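Local coordinates for protein ofchtiv-allosamidin (Ostrinia furnacalis, PDB 6JMB) that probably hydrolyses the beta-1,4 linkages of chitin as a family 18 glycoside hydrolase, an insect group IV chitinase held here with the inhibitor allosamidin, at residues 41-52 / 87-95; 188-196 / 224-233. All coordinates share one frame; numbering follows the deposited sequence.

Contact 1 of 2, residues 41-52 / 87-95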
loop_
_atom_site.group_PDB
_atom_site.type_symbol
_atom_site.label_atom_id
_atom_site.label_comp_id
_atom_site.label_asym_id
_atom_site.label_seq_id
_atom_site.Cartn_x
_atom_site.Cartn_y
_atom_site.Cartn_z
ATOM N N ILE A 41 9.559 5.088 -8.915
ATOM C CA ILE A 41 10.907 5.415 -9.341
ATOM C C ILE A 41 11.891 4.777 -8.367
ATOM O O ILE A 41 11.512 4.241 -7.326
ATOM C CB ILE A 41 11.143 6.940 -9.477
ATOM C CG1 ILE A 41 10.993 7.643 -8.123
ATOM C CG2 ILE A 41 10.217 7.532 -10.534
ATOM C CD1 ILE A 41 11.445 9.103 -8.146
ATOM N N GLY A 42 13.175 4.837 -8.708
ATOM C CA GLY A 42 14.204 4.242 -7.878
ATOM C C GLY A 42 15.401 5.145 -7.693
ATOM O O GLY A 42 15.362 6.327 -8.051
ATOM N N ILE A 43 16.475 4.597 -7.124
ATOM C CA ILE A 43 17.723 5.329 -6.946
ATOM C C ILE A 43 18.884 4.388 -7.215
ATOM O O ILE A 43 18.734 3.166 -7.236
ATOM C CB ILE A 43 17.892 5.931 -5.529
ATOM C CG1 ILE A 43 18.099 4.822 -4.496
ATOM C CG2 ILE A 43 16.707 6.798 -5.161
ATOM C CD1 ILE A 43 18.568 5.330 -3.145
ATOM N N ASN A 44 20.059 4.973 -7.411
ATOM C CA ASN A 44 21.288 4.220 -7.226
ATOM C C ASN A 44 21.861 4.544 -5.845
ATOM O O ASN A 44 21.362 5.421 -5.135
ATOM C CB ASN A 44 22.275 4.445 -8.387
ATOM C CG ASN A 44 22.812 5.867 -8.464
ATOM O OD1 ASN A 44 22.819 6.612 -7.485
ATOM N ND2 ASN A 44 23.305 6.239 -9.644
ATOM N N ALA A 45 22.914 3.820 -5.456
ATOM C CA ALA A 45 23.459 4.006 -4.112
ATOM C C ALA A 45 24.044 5.399 -3.911
ATOM O O ALA A 45 24.146 5.864 -2.767
ATOM C CB ALA A 45 24.509 2.937 -3.807
ATOM N N GLU A 46 24.421 6.077 -4.992
ATOM C CA GLU A 46 24.938 7.436 -4.917
ATOM C C GLU A 46 23.828 8.477 -4.848
ATOM O O GLU A 46 24.116 9.679 -4.871
ATOM C CB GLU A 46 25.859 7.702 -6.116
ATOM C CG GLU A 46 27.079 6.764 -6.208
ATOM C CD GLU A 46 26.731 5.338 -6.646
ATOM O OE1 GLU A 46 25.816 5.159 -7.477
ATOM O OE2 GLU A 46 27.379 4.389 -6.152
ATOM N N GLY A 47 22.572 8.044 -4.776
ATOM C CA GLY A 47 21.458 8.947 -4.590
ATOM C C GLY A 47 20.781 9.447 -5.847
ATOM O O GLY A 47 19.835 10.230 -5.743
ATOM N N THR A 48 21.216 9.039 -7.031
ATOM C CA THR A 48 20.585 9.551 -8.240
ATOM C C THR A 48 19.199 8.941 -8.406
ATOM O O THR A 48 19.060 7.720 -8.526
ATOM C CB THR A 48 21.455 9.262 -9.457
ATOM O OG1 THR A 48 22.702 9.946 -9.302
ATOM C CG2 THR A 48 20.770 9.765 -10.725
ATOM N N ALA A 49 18.175 9.794 -8.385
ATOM C CA ALA A 49 16.817 9.348 -8.665
ATOM C C ALA A 49 16.708 8.955 -10.129
ATOM O O ALA A 49 17.285 9.601 -11.007
ATOM C CB ALA A 49 15.829 10.473 -8.356
ATOM N N LEU A 50 15.975 7.881 -10.402
ATOM C CA LEU A 50 15.958 7.406 -11.775
ATOM C C LEU A 50 14.637 6.731 -12.107
ATOM O O LEU A 50 13.940 6.203 -11.234
ATOM C CB LEU A 50 17.151 6.490 -12.066
ATOM C CG LEU A 50 17.442 5.399 -11.031
ATOM C CD1 LEU A 50 16.662 4.142 -11.363
ATOM C CD2 LEU A 50 18.932 5.124 -10.987
ATOM N N ALA A 51 14.297 6.769 -13.391
ATOM C CA ALA A 51 13.129 6.062 -13.889
ATOM C C ALA A 51 13.444 4.576 -13.968
ATOM O O ALA A 51 14.493 4.179 -14.488
ATOM C CB ALA A 51 12.751 6.588 -15.275
ATOM N N LEU A 52 12.544 3.753 -13.437
ATOM C CA LEU A 52 12.727 2.310 -13.480
ATOM C C LEU A 52 12.236 1.684 -14.780
ATOM O O LEU A 52 12.596 0.541 -15.080
ATOM C CB LEU A 52 12.024 1.658 -12.285
ATOM C CG LEU A 52 12.699 1.969 -10.947
ATOM C CD1 LEU A 52 11.897 1.384 -9.793
ATOM C CD2 LEU A 52 14.133 1.461 -10.931
ATOM N N GLU A 87 12.689 -2.694 -4.943
ATOM C CA GLU A 87 13.869 -1.837 -4.925
ATOM C C GLU A 87 14.827 -2.170 -3.788
ATOM O O GLU A 87 15.975 -1.717 -3.814
ATOM C CB GLU A 87 13.447 -0.367 -4.839
ATOM C CG GLU A 87 13.345 0.335 -6.186
ATOM C CD GLU A 87 14.711 0.728 -6.710
ATOM O OE1 GLU A 87 15.330 1.662 -6.146
ATOM O OE2 GLU A 87 15.163 0.091 -7.688
ATOM N N GLY A 88 14.388 -2.928 -2.789
ATOM C CA GLY A 88 15.297 -3.345 -1.738
ATOM C C GLY A 88 15.718 -2.204 -0.822
ATOM O O GLY A 88 15.189 -1.101 -0.852
ATOM N N SER A 89 16.713 -2.500 0.004
ATOM C CA SER A 89 17.130 -1.588 1.056
ATOM C C SER A 89 18.560 -1.073 0.918
ATOM O O SER A 89 18.818 0.068 1.298
ATOM C CB SER A 89 16.937 -2.256 2.427
ATOM O OG SER A 89 17.281 -1.383 3.482
ATOM N N ALA A 90 19.475 -1.867 0.348
ATOM C CA ALA A 90 20.901 -1.534 0.357
ATOM C C ALA A 90 21.190 -0.146 -0.209
ATOM O O ALA A 90 21.942 0.637 0.386
ATOM C CB ALA A 90 21.676 -2.588 -0.431
ATOM N N GLN A 91 20.629 0.172 -1.375
ATOM C CA GLN A 91 20.989 1.440 -2.004
ATOM C C GLN A 91 20.486 2.624 -1.190
ATOM O O GLN A 91 21.158 3.661 -1.119
ATOM C CB GLN A 91 20.460 1.506 -3.433
ATOM C CG GLN A 91 21.095 0.501 -4.377
ATOM C CD GLN A 91 20.361 0.407 -5.697
ATOM O OE1 GLN A 91 20.889 0.801 -6.738
ATOM N NE2 GLN A 91 19.142 -0.115 -5.664
ATOM N N TYR A 92 19.311 2.476 -0.558
ATOM C CA TYR A 92 18.758 3.530 0.292
ATOM C C TYR A 92 19.582 3.692 1.559
ATOM O O TYR A 92 19.812 4.817 2.020
ATOM C CB TYR A 92 17.282 3.221 0.610
ATOM C CG TYR A 92 16.463 3.242 -0.654
ATOM C CD1 TYR A 92 16.369 2.114 -1.458
ATOM C CD2 TYR A 92 15.858 4.409 -1.092
ATOM C CE1 TYR A 92 15.681 2.145 -2.652
ATOM C CE2 TYR A 92 15.163 4.449 -2.284
ATOM C CZ TYR A 92 15.076 3.313 -3.055
ATOM O OH TYR A 92 14.398 3.349 -4.252
ATOM N N SER A 93 20.046 2.574 2.120
ATOM C CA SER A 93 20.919 2.614 3.288
ATOM C C SER A 93 22.215 3.351 2.974
ATOM O O SER A 93 22.664 4.204 3.751
ATOM C CB SER A 93 21.197 1.180 3.734
ATOM O OG SER A 93 22.049 1.141 4.862
ATOM N N ILE A 94 22.829 3.041 1.830
ATOM C CA ILE A 94 24.063 3.719 1.432
ATOM C C ILE A 94 23.807 5.200 1.183
ATOM O O ILE A 94 24.543 6.065 1.670
ATOM C CB ILE A 94 24.668 3.033 0.197
ATOM C CG1 ILE A 94 25.128 1.621 0.546
ATOM C CG2 ILE A 94 25.825 3.858 -0.355
ATOM C CD1 ILE A 94 25.383 0.763 -0.678
ATOM N N MET A 95 22.750 5.516 0.433
ATOM C CA MET A 95 22.464 6.909 0.099
ATOM C C MET A 95 22.215 7.735 1.353
ATOM O O MET A 95 22.743 8.844 1.502
ATOM C CB MET A 95 21.249 6.982 -0.832
ATOM C CG MET A 95 20.753 8.405 -1.119
ATOM S SD MET A 95 19.556 9.062 0.069
ATOM C CE MET A 95 18.108 8.081 -0.324
HETATM O O HOH W 1 17.638 0.815 -8.236
HETATM O O HOH W 2 23.602 1.374 -6.643
#
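Ile43, near the end of strand 35-43 in the TIM barrel of this family 18 chitinase, lays its side chain across the ring of Tyr92 on helix 90-97. CD1 of Ile43 stands over one face of the Tyr92 ring, 3.7 Å from the centroid and 19° off the normal, which meets the geometry of a CH-pi contact. The methyl gets there because CG1 of Ile43 sits between the backbone N and the carbonyl carbon (chi1 69°), with the chain extended beyond it. The same CD1 lies 3.9 Å from CB of Met95. Beyond the ring, the Tyr92 hydroxyl donates to Glu87 OE1 at 2.7 Å, using the anti lone pair of that oxygen, while Ile43 N reaches the same OE1 from above the carboxylate plane, at 3.3 Å and 155°. Two donors therefore grip one oxygen, and the bent Glu87 side chain closes over Gly42. A phenylalanine in place of Tyr92 keeps a ring face for Ile43 but lacks the hydroxyl, so the Glu87 carboxylate, with Ile43 N left as the donor to OE1 from these segments, would probably be freer to turn.

Further along, the type I turn from Asn44 to Gly47 rests on the helix. CB of Ala45 packs 3.8 Å from CG2 of Ile94, and CA of Gly47 meets CG of Met95. Phe105 of helix 99-116 also touches Ile43. The Gln91 amide is fixed through water: one water lies within hydrogen-bonding distance of Ile43 O and Glu87 OE2 and accepts from Gln91 NE2, and a second accepts from Ala45 N and donates to Gln91 OE1, the latter bond 2.8 Å long.

Contact 2 of 2, residues 188-196 / 224-233. With AMI (allosamizoline), chain C.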
loop_
_atom_site.group_PDB
_atom_site.type_symbol
_atom_site.label_atom_id
_atom_site.label_comp_id
_atom_site.label_asym_id
_atom_site.label_seq_id
_atom_site.Cartn_x
_atom_site.Cartn_y
_atom_site.Cartn_z
ATOM N N ILE A 188 1.712 10.116 6.969
ATOM C CA ILE A 188 2.319 8.791 6.980
ATOM C C ILE A 188 1.282 7.796 6.472
ATOM O O ILE A 188 0.202 7.654 7.062
ATOM C CB ILE A 188 2.777 8.411 8.395
ATOM C CG1 ILE A 188 3.899 9.333 8.866
ATOM C CG2 ILE A 188 3.237 6.970 8.431
ATOM C CD1 ILE A 188 4.363 9.040 10.277
ATOM N N GLY A 189 1.603 7.112 5.378
ATOM C CA GLY A 189 0.756 6.042 4.891
ATOM C C GLY A 189 1.158 4.731 5.532
ATOM O O GLY A 189 2.188 4.161 5.171
ATOM N N VAL A 190 0.384 4.255 6.503
ATOM C CA VAL A 190 0.733 3.026 7.208
ATOM C C VAL A 190 0.233 1.843 6.389
ATOM O O VAL A 190 -0.953 1.766 6.049
ATOM C CB VAL A 190 0.151 3.014 8.627
ATOM C CG1 VAL A 190 0.638 1.796 9.386
ATOM C CG2 VAL A 190 0.533 4.291 9.371
ATOM N N MET A 191 1.136 0.924 6.059
ATOM C CA MET A 191 0.811 -0.189 5.162
ATOM C C MET A 191 0.177 -1.333 5.956
ATOM O O MET A 191 0.772 -2.387 6.195
ATOM C CB MET A 191 2.046 -0.638 4.393
ATOM C CG MET A 191 2.544 0.405 3.407
ATOM S SD MET A 191 3.865 -0.206 2.336
ATOM C CE MET A 191 5.258 -0.153 3.462
ATOM N N THR A 192 -1.080 -1.102 6.348
ATOM C CA THR A 192 -1.855 -2.031 7.175
ATOM C C THR A 192 -2.451 -3.170 6.338
ATOM O O THR A 192 -3.664 -3.346 6.216
ATOM C CB THR A 192 -2.900 -1.269 7.989
ATOM O OG1 THR A 192 -3.416 -0.169 7.220
ATOM C CG2 THR A 192 -2.284 -0.726 9.278
ATOM N N TYR A 193 -1.548 -3.954 5.760
ATOM C CA TYR A 193 -1.866 -5.143 4.978
ATOM C C TYR A 193 -0.580 -5.953 4.890
ATOM O O TYR A 193 0.428 -5.603 5.507
ATOM C CB TYR A 193 -2.467 -4.791 3.608
ATOM C CG TYR A 193 -1.849 -3.577 2.951
ATOM C CD1 TYR A 193 -0.562 -3.621 2.430
ATOM C CD2 TYR A 193 -2.548 -2.383 2.863
ATOM C CE1 TYR A 193 0.006 -2.510 1.825
ATOM C CE2 TYR A 193 -1.990 -1.271 2.257
ATOM C CZ TYR A 193 -0.715 -1.343 1.754
ATOM O OH TYR A 193 -0.155 -0.235 1.160
ATOM N N ASP A 194 -0.617 -7.056 4.134
ATOM C CA ASP A 194 0.478 -8.031 4.159
ATOM C C ASP A 194 0.738 -8.534 5.577
ATOM O O ASP A 194 1.864 -8.912 5.924
ATOM C CB ASP A 194 1.764 -7.488 3.529
ATOM C CG ASP A 194 1.547 -6.968 2.135
ATOM O OD1 ASP A 194 0.806 -7.617 1.371
ATOM O OD2 ASP A 194 2.122 -5.911 1.803
ATOM N N MET A 195 -0.311 -8.540 6.397
ATOM C CA MET A 195 -0.175 -9.002 7.774
ATOM C C MET A 195 0.175 -10.477 7.809
ATOM O O MET A 195 0.955 -10.921 8.666
ATOM C CB MET A 195 -1.485 -8.752 8.511
ATOM C CG MET A 195 -1.837 -7.285 8.628
ATOM S SD MET A 195 -0.879 -6.517 9.940
ATOM C CE MET A 195 -1.318 -4.792 9.729
ATOM N N HIS A 196 -0.406 -11.241 6.885
ATOM C CA HIS A 196 -0.125 -12.646 6.682
ATOM C C HIS A 196 -0.146 -12.914 5.190
ATOM O O HIS A 196 -0.733 -12.164 4.408
ATOM C CB HIS A 196 -1.165 -13.508 7.404
ATOM C CG HIS A 196 -1.181 -13.273 8.875
ATOM N ND1 HIS A 196 -0.165 -13.709 9.699
ATOM C CD2 HIS A 196 -2.034 -12.575 9.662
ATOM C CE1 HIS A 196 -0.416 -13.329 10.940
ATOM N NE2 HIS A 196 -1.543 -12.641 10.945
ATOM N N TYR A 224 -0.598 -9.578 14.459
ATOM C CA TYR A 224 -0.470 -8.722 13.279
ATOM C C TYR A 224 -1.865 -8.403 12.761
ATOM O O TYR A 224 -2.451 -9.182 12.005
ATOM C CB TYR A 224 0.355 -9.411 12.201
ATOM C CG TYR A 224 1.789 -9.745 12.564
ATOM C CD1 TYR A 224 2.411 -9.197 13.678
ATOM C CD2 TYR A 224 2.520 -10.624 11.772
ATOM C CE1 TYR A 224 3.731 -9.512 13.988
ATOM C CE2 TYR A 224 3.829 -10.946 12.074
ATOM C CZ TYR A 224 4.427 -10.387 13.183
ATOM O OH TYR A 224 5.732 -10.712 13.483
ATOM N N ASN A 225 -2.412 -7.261 13.172
ATOM C CA ASN A 225 -3.702 -6.827 12.655
ATOM C C ASN A 225 -3.743 -5.303 12.569
ATOM O O ASN A 225 -2.873 -4.597 13.093
ATOM C CB ASN A 225 -4.883 -7.461 13.416
ATOM C CG ASN A 225 -4.870 -7.156 14.907
ATOM O OD1 ASN A 225 -4.788 -6.002 15.318
ATOM N ND2 ASN A 225 -4.975 -8.205 15.724
ATOM N N VAL A 226 -4.756 -4.807 11.858
ATOM C CA VAL A 226 -4.846 -3.381 11.551
ATOM C C VAL A 226 -4.989 -2.563 12.828
ATOM O O VAL A 226 -4.335 -1.527 12.998
ATOM C CB VAL A 226 -6.006 -3.122 10.573
ATOM C CG1 VAL A 226 -6.198 -1.625 10.350
ATOM C CG2 VAL A 226 -5.758 -3.848 9.253
ATOM N N ASN A 227 -5.858 -3.004 13.738
ATOM C CA ASN A 227 -6.071 -2.260 14.976
ATOM C C ASN A 227 -4.779 -2.131 15.780
ATOM O O ASN A 227 -4.445 -1.042 16.269
ATOM C CB ASN A 227 -7.175 -2.926 15.799
ATOM C CG ASN A 227 -7.351 -2.297 17.163
ATOM O OD1 ASN A 227 -7.678 -1.115 17.290
ATOM N ND2 ASN A 227 -7.157 -3.101 18.200
ATOM N N ASN A 228 -4.027 -3.227 15.918
ATOM C CA ASN A 228 -2.785 -3.149 16.681
ATOM C C ASN A 228 -1.801 -2.184 16.032
ATOM O O ASN A 228 -1.132 -1.408 16.725
ATOM C CB ASN A 228 -2.159 -4.533 16.836
ATOM C CG ASN A 228 -2.842 -5.368 17.901
ATOM O OD1 ASN A 228 -3.522 -4.843 18.786
ATOM N ND2 ASN A 228 -2.667 -6.675 17.815
ATOM N N ALA A 229 -1.727 -2.191 14.698
ATOM C CA ALA A 229 -0.790 -1.318 14.000
ATOM C C ALA A 229 -1.187 0.144 14.142
ATOM O O ALA A 229 -0.345 0.998 14.441
ATOM C CB ALA A 229 -0.713 -1.707 12.524
ATOM N N VAL A 230 -2.465 0.455 13.916
ATOM C CA VAL A 230 -2.921 1.839 14.031
ATOM C C VAL A 230 -2.703 2.354 15.445
ATOM O O VAL A 230 -2.193 3.463 15.651
ATOM C CB VAL A 230 -4.391 1.965 13.592
ATOM C CG1 VAL A 230 -4.947 3.332 14.000
ATOM C CG2 VAL A 230 -4.503 1.770 12.080
ATOM N N GLN A 231 -3.075 1.549 16.443
ATOM C CA GLN A 231 -2.905 1.992 17.818
ATOM C C GLN A 231 -1.432 2.138 18.177
ATOM O O GLN A 231 -1.082 3.035 18.953
ATOM C CB GLN A 231 -3.646 1.064 18.782
ATOM C CG GLN A 231 -5.161 1.031 18.562
ATOM C CD GLN A 231 -5.787 2.411 18.584
ATOM O OE1 GLN A 231 -5.544 3.199 19.498
ATOM N NE2 GLN A 231 -6.595 2.716 17.569
ATOM N N TYR A 232 -0.554 1.301 17.610
ATOM C CA TYR A 232 0.876 1.502 17.837
ATOM C C TYR A 232 1.326 2.865 17.315
ATOM O O TYR A 232 1.975 3.636 18.034
ATOM C CB TYR A 232 1.733 0.393 17.209
ATOM C CG TYR A 232 3.179 0.834 17.265
ATOM C CD1 TYR A 232 3.856 0.859 18.475
ATOM C CD2 TYR A 232 3.830 1.324 16.137
ATOM C CE1 TYR A 232 5.152 1.321 18.561
ATOM C CE2 TYR A 232 5.134 1.790 16.214
ATOM C CZ TYR A 232 5.782 1.787 17.432
ATOM O OH TYR A 232 7.071 2.257 17.516
ATOM N N TRP A 233 0.992 3.178 16.060
ATOM C CA TRP A 233 1.464 4.423 15.463
ATOM C C TRP A 233 0.914 5.634 16.201
ATOM O O TRP A 233 1.644 6.606 16.436
ATOM C CB TRP A 233 1.164 4.455 13.960
ATOM C CG TRP A 233 2.178 3.651 13.200
ATOM C CD1 TRP A 233 2.144 2.309 12.943
ATOM C CD2 TRP A 233 3.412 4.133 12.648
ATOM N NE1 TRP A 233 3.278 1.928 12.253
ATOM C CE2 TRP A 233 4.065 3.033 12.058
ATOM C CE3 TRP A 233 4.017 5.395 12.585
ATOM C CZ2 TRP A 233 5.295 3.152 11.424
ATOM C CZ3 TRP A 233 5.242 5.513 11.952
ATOM C CH2 TRP A 233 5.865 4.399 11.374
HETATM C C1 AMI C . 3.385 -2.295 -0.878
HETATM C C2 AMI C . 4.783 -1.811 -1.438
HETATM C C3 AMI C . 4.809 -2.303 -2.798
HETATM C C4 AMI C . 3.965 -3.642 -2.756
HETATM C C5 AMI C . 2.805 -3.207 -1.994
HETATM C C6 AMI C . 1.964 -4.398 -1.405
HETATM C C7 AMI C . 3.477 -0.081 -0.996
HETATM C C8 AMI C . 4.033 2.403 -1.047
HETATM C C9 AMI C . 1.672 1.632 -0.419
HETATM N N2 AMI C . 4.766 -0.506 -1.354
HETATM N N7 AMI C . 3.068 1.319 -0.822
HETATM O O3 AMI C . 6.152 -2.482 -3.246
HETATM O O4 AMI C . 3.502 -4.102 -4.018
HETATM O O6 AMI C . 2.827 -5.230 -0.657
HETATM O O7 AMI C . 2.588 -1.093 -0.789
HETATM O O HOH W 3 -2.664 -11.658 13.157
#
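The pocket-lining loop that follows barrel strand 187-190 backs onto helix 226-235 of the TIM barrel, with allosamizoline bound in the pocket. No direct hydrogen bond joins the two segments, so the evidence for their association is apolar packing. CG1 of Val190 lies over a face of the Trp233 indole, 4.2 Å from the centroid of its five-membered ring and 28° off the normal, a CH-pi contact. Ile188 CD1 meets CZ3 at the six-membered end of the same indole. Next along, CG2 of Thr192 touches CB of Ala229 at 3.7 Å, while its hydroxyl OG1 is bonded to Gly246 O. Bent at chi2 (-78°), the Met195 chain carries SD to 3.9 Å from CB of Tyr224 and CE to the first turn of the helix. That turn is capped by Asn225, whose OD1 accepts from Asn228 N at 2.9 Å. The His196 and Tyr224 rings are near parallel, their planes at 26°, but slid so far apart that they barely overlap; a water bridges His196 NE2 and Tyr224 O, lying in the plane of the imidazole, and His196 ND1 is hydrogen-bonded to Asp200 OD2.

Between these packing residues, others serve the pocket. Asp194 OD2 accepts from the inhibitor's O6 at 2.6 Å, and its OD1 is held by a salt bridge to Arg252 and a hydrogen bond with Tyr250 OH. Tyr193 OH makes a weak bond to O7, 3.5 Å long, and Met191 SD lies 3.4 Å from C7 of the ligand. Strand 187-190 runs between parallel strands 160-165 and 243-256: Val165 of the former touches Val190 and Trp233, Met245 of the latter touches Thr192 and Val226, and helix 169-175 meets Tyr224 and Tyr232.

Contacts 1 and 2 follow one another along the chain and do not touch: their centres are 26 Å apart and their nearest atoms about 11 Å. Each joins the end of a barrel strand, or the loop after it, to a helix, and both strands belong to the same TIM barrel. Their relation to the inhibitor differs. Residues 188-196 supply Met191, Tyr193 and Asp194 directly to the allosamizoline pocket, whereas contact 1 stays at its margin, with the side chain of Glu87 about 8 Å from allosamizoline and that of Leu52 about 6 Å from a bound N-acetylallosamine unit. Trp85, shortly before segment 87-95, also bonds allosamizoline through its backbone N.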